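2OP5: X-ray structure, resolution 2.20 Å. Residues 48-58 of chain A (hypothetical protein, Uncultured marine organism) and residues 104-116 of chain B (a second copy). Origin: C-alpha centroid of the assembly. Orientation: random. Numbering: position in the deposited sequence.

Chain A 48-58: LIRHVISKVWN
Chain B, residues 104-116: NNRGVVVSEFIRS

Strands from two copies of a protein can pair edge to edge, and a bulge lets such pairing continue round a corner. In 2OP5 strand 48-56 of chain A, extended except at I49(A) (phi/psi -97/-44), runs antiparallel to 111-114 of chain B, at 176° with axes 4.6 Å apart at closest approach; beyond the corner at V110(B), strand 106-109 runs at 126° to the chain A strand. The two stretches bury 995 Å² between them, and I53(A) (71 Å²) and F113(B) (82 Å²) are the most covered residues of their stretches.

The register pairs R50(A) with I114(B), H51(A) with F113(B), V52(A) with E112(B) and I53(A) with S111(B), then slips by one, so that S54(A) faces V109(B), K55(A) faces V108(B) and V56(A) faces G107(B). CA atoms lie 5.0 Å apart in the hydrogen-bonded pair H51(A)–F113(B) but 4.4 Å in the non-hydrogen-bonded pair V52(A)–E112(B). H51(A) N donates to F113(B) O at 3.0 Å and F113(B) N to H51(A) O at 2.7 Å. At the bulge, I53(A) O accepts V110(B) N at 2.7 Å and, weakly, S111(B) N at 3.3 Å, while I53(A) N reaches S111(B) O at 2.8 Å. V110(B), at phi/psi -88/-37, breaks the extended run. K55(A) N to V108(B) O (3.0 Å), W57(A) N to R106(B) O (2.7 Å) and R115(B) N to I49(A) O (2.8 Å) extend the ladder. R115(B), CB toward chain A, lays its guanidinium against I49(A), with R115(B) NH1 3.6 Å from I49(A) CG1.

Shape is clearest at G107(B). An ideal CB there would lie 2.3 Å from both K55(A) O and S54(A) OG; glycine leaves the hollow into which chain A fits, with K55(A) O 3.0 Å from G107(B) CA. Beside it, water 2 links S54(A) OG (3.1 Å) to N105(B) O (2.8 Å).

On the face carrying H51(A) and I53(A), F113(B) (chi1 t, chi2 71°) has H51(A) N at its ring edge. L48(A), t with chi2 p, points its CB sideways, but its end comes nearer, bringing CD2 to 3.9 Å from F113(B) CD2. I53(A), m then t, is a bump that meets two neighbours: its CG2 presses to 3.2 Å from CG2 of V110(B) (m), and its CD1 lies 3.2 Å from OG of S111(B) (p). Water 1 joins that OG (3.0 Å) to H51(A) O (2.8 Å).

The face carrying V52(A) mixes charge with apolar surface. R50(A), t, t, m with chi4 -106°, reaches out along the sheet so that NH1 forms a salt bridge with E112(B) OE2 at 3.1 Å, its hydrogen bond weak, while I114(B) CD1 covers one guanidinium face. V52(A) (t) sets CG1 4.0 Å from CG2 of V109(B) (t), a diagonal contact across the bulge between two branched apolar side chains.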

# COMPACT_ATOMS: atom_id res chain seq x y z
N LEU A 48 11.87 4.91 8.58
CA LEU A 48 10.57 4.26 8.45
C LEU A 48 9.56 5.15 9.18
O LEU A 48 9.77 5.53 10.35
CB LEU A 48 10.57 2.84 9.02
CG LEU A 48 9.27 2.05 8.82
CD1 LEU A 48 9.06 1.68 7.37
CD2 LEU A 48 9.26 0.82 9.69
N ILE A 49 8.51 5.53 8.47
CA ILE A 49 7.41 6.32 9.01
C ILE A 49 6.25 5.43 9.41
O ILE A 49 5.69 5.59 10.48
CB ILE A 49 6.89 7.33 7.97
CG1 ILE A 49 8.01 8.32 7.60
CG2 ILE A 49 5.61 8.05 8.49
CD1 ILE A 49 7.67 9.27 6.45
N ARG A 50 5.92 4.48 8.55
CA ARG A 50 4.76 3.65 8.75
C ARG A 50 4.94 2.27 8.11
O ARG A 50 5.64 2.13 7.11
CB ARG A 50 3.54 4.37 8.16
CG ARG A 50 2.18 3.75 8.47
CD ARG A 50 1.10 4.48 7.72
NE ARG A 50 0.89 5.84 8.24
CZ ARG A 50 -0.14 6.23 8.99
NH1 ARG A 50 -1.13 5.39 9.32
NH2 ARG A 50 -0.19 7.50 9.40
N HIS A 51 4.31 1.27 8.71
CA HIS A 51 4.34 -0.13 8.25
C HIS A 51 3.02 -0.75 8.61
O HIS A 51 2.69 -0.86 9.78
CB HIS A 51 5.50 -0.92 8.85
CG HIS A 51 5.57 -2.35 8.39
ND1 HIS A 51 6.01 -3.37 9.20
CD2 HIS A 51 5.24 -2.92 7.21
CE1 HIS A 51 6.00 -4.50 8.53
NE2 HIS A 51 5.53 -4.27 7.31
N VAL A 52 2.27 -1.16 7.60
CA VAL A 52 0.93 -1.70 7.73
C VAL A 52 0.88 -3.09 7.12
O VAL A 52 1.32 -3.30 5.97
CB VAL A 52 -0.10 -0.83 6.99
CG1 VAL A 52 -1.52 -1.17 7.47
CG2 VAL A 52 0.18 0.64 7.21
N ILE A 53 0.36 -4.03 7.89
CA ILE A 53 0.23 -5.40 7.45
C ILE A 53 -1.25 -5.67 7.40
O ILE A 53 -1.99 -5.39 8.35
CB ILE A 53 0.92 -6.40 8.41
CG1 ILE A 53 2.39 -5.99 8.61
CG2 ILE A 53 0.79 -7.83 7.85
CD1 ILE A 53 3.15 -6.80 9.66
N SER A 54 -1.66 -6.28 6.30
CA SER A 54 -3.05 -6.53 6.01
C SER A 54 -3.30 -7.94 5.43
O SER A 54 -2.45 -8.51 4.78
CB SER A 54 -3.52 -5.42 5.05
OG SER A 54 -4.66 -5.83 4.30
N LYS A 55 -4.47 -8.48 5.73
CA LYS A 55 -4.88 -9.77 5.22
C LYS A 55 -5.84 -9.43 4.09
O LYS A 55 -6.87 -8.82 4.32
CB LYS A 55 -5.59 -10.56 6.33
CG LYS A 55 -5.88 -12.01 6.00
CD LYS A 55 -6.54 -12.73 7.19
CE LYS A 55 -7.07 -14.13 6.81
N VAL A 56 -5.48 -9.78 2.87
CA VAL A 56 -6.27 -9.44 1.69
C VAL A 56 -7.47 -10.37 1.54
O VAL A 56 -7.33 -11.58 1.65
CB VAL A 56 -5.39 -9.42 0.42
CG1 VAL A 56 -6.22 -9.13 -0.85
CG2 VAL A 56 -4.29 -8.39 0.57
N TRP A 57 -8.65 -9.79 1.34
CA TRP A 57 -9.89 -10.55 1.15
C TRP A 57 -10.04 -10.80 -0.34
O TRP A 57 -10.49 -9.93 -1.09
CB TRP A 57 -11.11 -9.77 1.69
N ASN A 58 -9.60 -11.98 -0.77
CA ASN A 58 -9.62 -12.39 -2.18
C ASN A 58 -9.77 -13.91 -2.21
O ASN A 58 -8.88 -14.62 -1.74
CB ASN A 58 -8.33 -11.96 -2.88
CG ASN A 58 -8.31 -12.30 -4.38
OD1 ASN A 58 -8.95 -13.27 -4.84
ND2 ASN A 58 -7.54 -11.51 -5.14
N ASN B 104 -7.10 -4.33 -7.28
CA ASN B 104 -7.43 -3.99 -5.92
C ASN B 104 -6.86 -5.01 -4.96
O ASN B 104 -6.63 -6.16 -5.34
CB ASN B 104 -8.94 -4.00 -5.75
CG ASN B 104 -9.62 -2.91 -6.51
OD1 ASN B 104 -9.54 -1.74 -6.14
ND2 ASN B 104 -10.34 -3.28 -7.57
N ASN B 105 -6.64 -4.58 -3.72
CA ASN B 105 -6.19 -5.45 -2.63
C ASN B 105 -6.77 -4.92 -1.35
O ASN B 105 -6.15 -4.10 -0.65
CB ASN B 105 -4.68 -5.51 -2.54
CG ASN B 105 -4.07 -6.28 -3.69
OD1 ASN B 105 -4.25 -7.49 -3.80
ND2 ASN B 105 -3.38 -5.57 -4.56
N ARG B 106 -7.98 -5.40 -1.08
CA ARG B 106 -8.82 -4.97 0.02
C ARG B 106 -8.58 -5.90 1.20
O ARG B 106 -8.68 -7.11 1.08
CB ARG B 106 -10.29 -5.03 -0.41
CG ARG B 106 -10.59 -4.36 -1.77
CD ARG B 106 -12.02 -4.65 -2.20
NE ARG B 106 -12.35 -4.23 -3.57
CZ ARG B 106 -12.49 -2.96 -3.97
NH1 ARG B 106 -12.27 -1.95 -3.14
NH2 ARG B 106 -12.81 -2.70 -5.23
N GLY B 107 -8.23 -5.33 2.34
CA GLY B 107 -7.96 -6.17 3.48
C GLY B 107 -8.07 -5.52 4.83
O GLY B 107 -8.01 -4.28 4.98
N VAL B 108 -8.23 -6.38 5.83
CA VAL B 108 -8.30 -5.94 7.21
C VAL B 108 -6.87 -5.85 7.74
O VAL B 108 -6.06 -6.75 7.52
CB VAL B 108 -9.21 -6.84 8.10
CG1 VAL B 108 -8.89 -8.30 7.96
CG2 VAL B 108 -9.14 -6.43 9.57
N VAL B 109 -6.58 -4.74 8.42
CA VAL B 109 -5.29 -4.48 9.02
C VAL B 109 -4.99 -5.47 10.16
O VAL B 109 -5.73 -5.51 11.14
CB VAL B 109 -5.25 -3.00 9.56
CG1 VAL B 109 -4.01 -2.73 10.41
CG2 VAL B 109 -5.33 -2.03 8.41
N VAL B 110 -3.91 -6.25 10.04
CA VAL B 110 -3.51 -7.17 11.12
C VAL B 110 -2.58 -6.48 12.13
O VAL B 110 -2.65 -6.76 13.32
CB VAL B 110 -2.94 -8.54 10.66
CG1 VAL B 110 -3.97 -9.29 9.87
CG2 VAL B 110 -1.71 -8.40 9.83
N SER B 111 -1.70 -5.61 11.65
CA SER B 111 -0.84 -4.82 12.56
C SER B 111 -0.38 -3.58 11.85
O SER B 111 -0.26 -3.56 10.62
CB SER B 111 0.38 -5.61 13.06
OG SER B 111 1.41 -5.60 12.09
N GLU B 112 -0.10 -2.55 12.62
CA GLU B 112 0.32 -1.28 12.08
C GLU B 112 1.38 -0.59 12.96
O GLU B 112 1.28 -0.58 14.19
CB GLU B 112 -0.92 -0.39 11.92
CG GLU B 112 -0.64 0.99 11.36
CD GLU B 112 -1.90 1.79 11.09
OE1 GLU B 112 -2.85 1.74 11.91
OE2 GLU B 112 -1.93 2.48 10.05
N PHE B 113 2.40 -0.03 12.32
CA PHE B 113 3.38 0.79 13.02
C PHE B 113 3.27 2.21 12.47
O PHE B 113 3.18 2.39 11.26
CB PHE B 113 4.80 0.30 12.82
CG PHE B 113 5.83 1.30 13.25
CD1 PHE B 113 6.01 1.57 14.59
CD2 PHE B 113 6.58 2.03 12.32
CE1 PHE B 113 6.92 2.50 15.00
CE2 PHE B 113 7.50 2.96 12.74
CZ PHE B 113 7.67 3.19 14.07
N ILE B 114 3.29 3.20 13.38
CA ILE B 114 3.28 4.60 13.02
C ILE B 114 4.26 5.39 13.90
O ILE B 114 4.02 5.57 15.10
CB ILE B 114 1.89 5.24 13.17
CG1 ILE B 114 0.88 4.59 12.25
CG2 ILE B 114 1.96 6.76 12.86
CD1 ILE B 114 -0.56 5.05 12.49
N ARG B 115 5.32 5.87 13.28
CA ARG B 115 6.39 6.67 13.91
C ARG B 115 5.83 7.81 14.74
O ARG B 115 4.79 8.36 14.39
CB ARG B 115 7.20 7.27 12.78
CG ARG B 115 8.49 7.94 13.09
CD ARG B 115 8.87 8.77 11.88
NE ARG B 115 10.28 8.76 11.56
CZ ARG B 115 10.82 9.42 10.55
NH1 ARG B 115 10.09 10.20 9.78
NH2 ARG B 115 12.12 9.34 10.33
N SER B 116 6.51 8.20 15.82
CA SER B 116 6.10 9.36 16.63
C SER B 116 6.13 10.64 15.82
O SER B 116 7.18 11.01 15.30
CB SER B 116 7.02 9.56 17.82
OG SER B 116 6.91 8.51 18.74
O HOH W 1 3.02 -3.20 11.34
O HOH W 2 -4.34 -4.58 1.46
O HOH W 3 -9.29 -7.60 -2.78
O HOH W 4 -6.75 -9.27 -4.22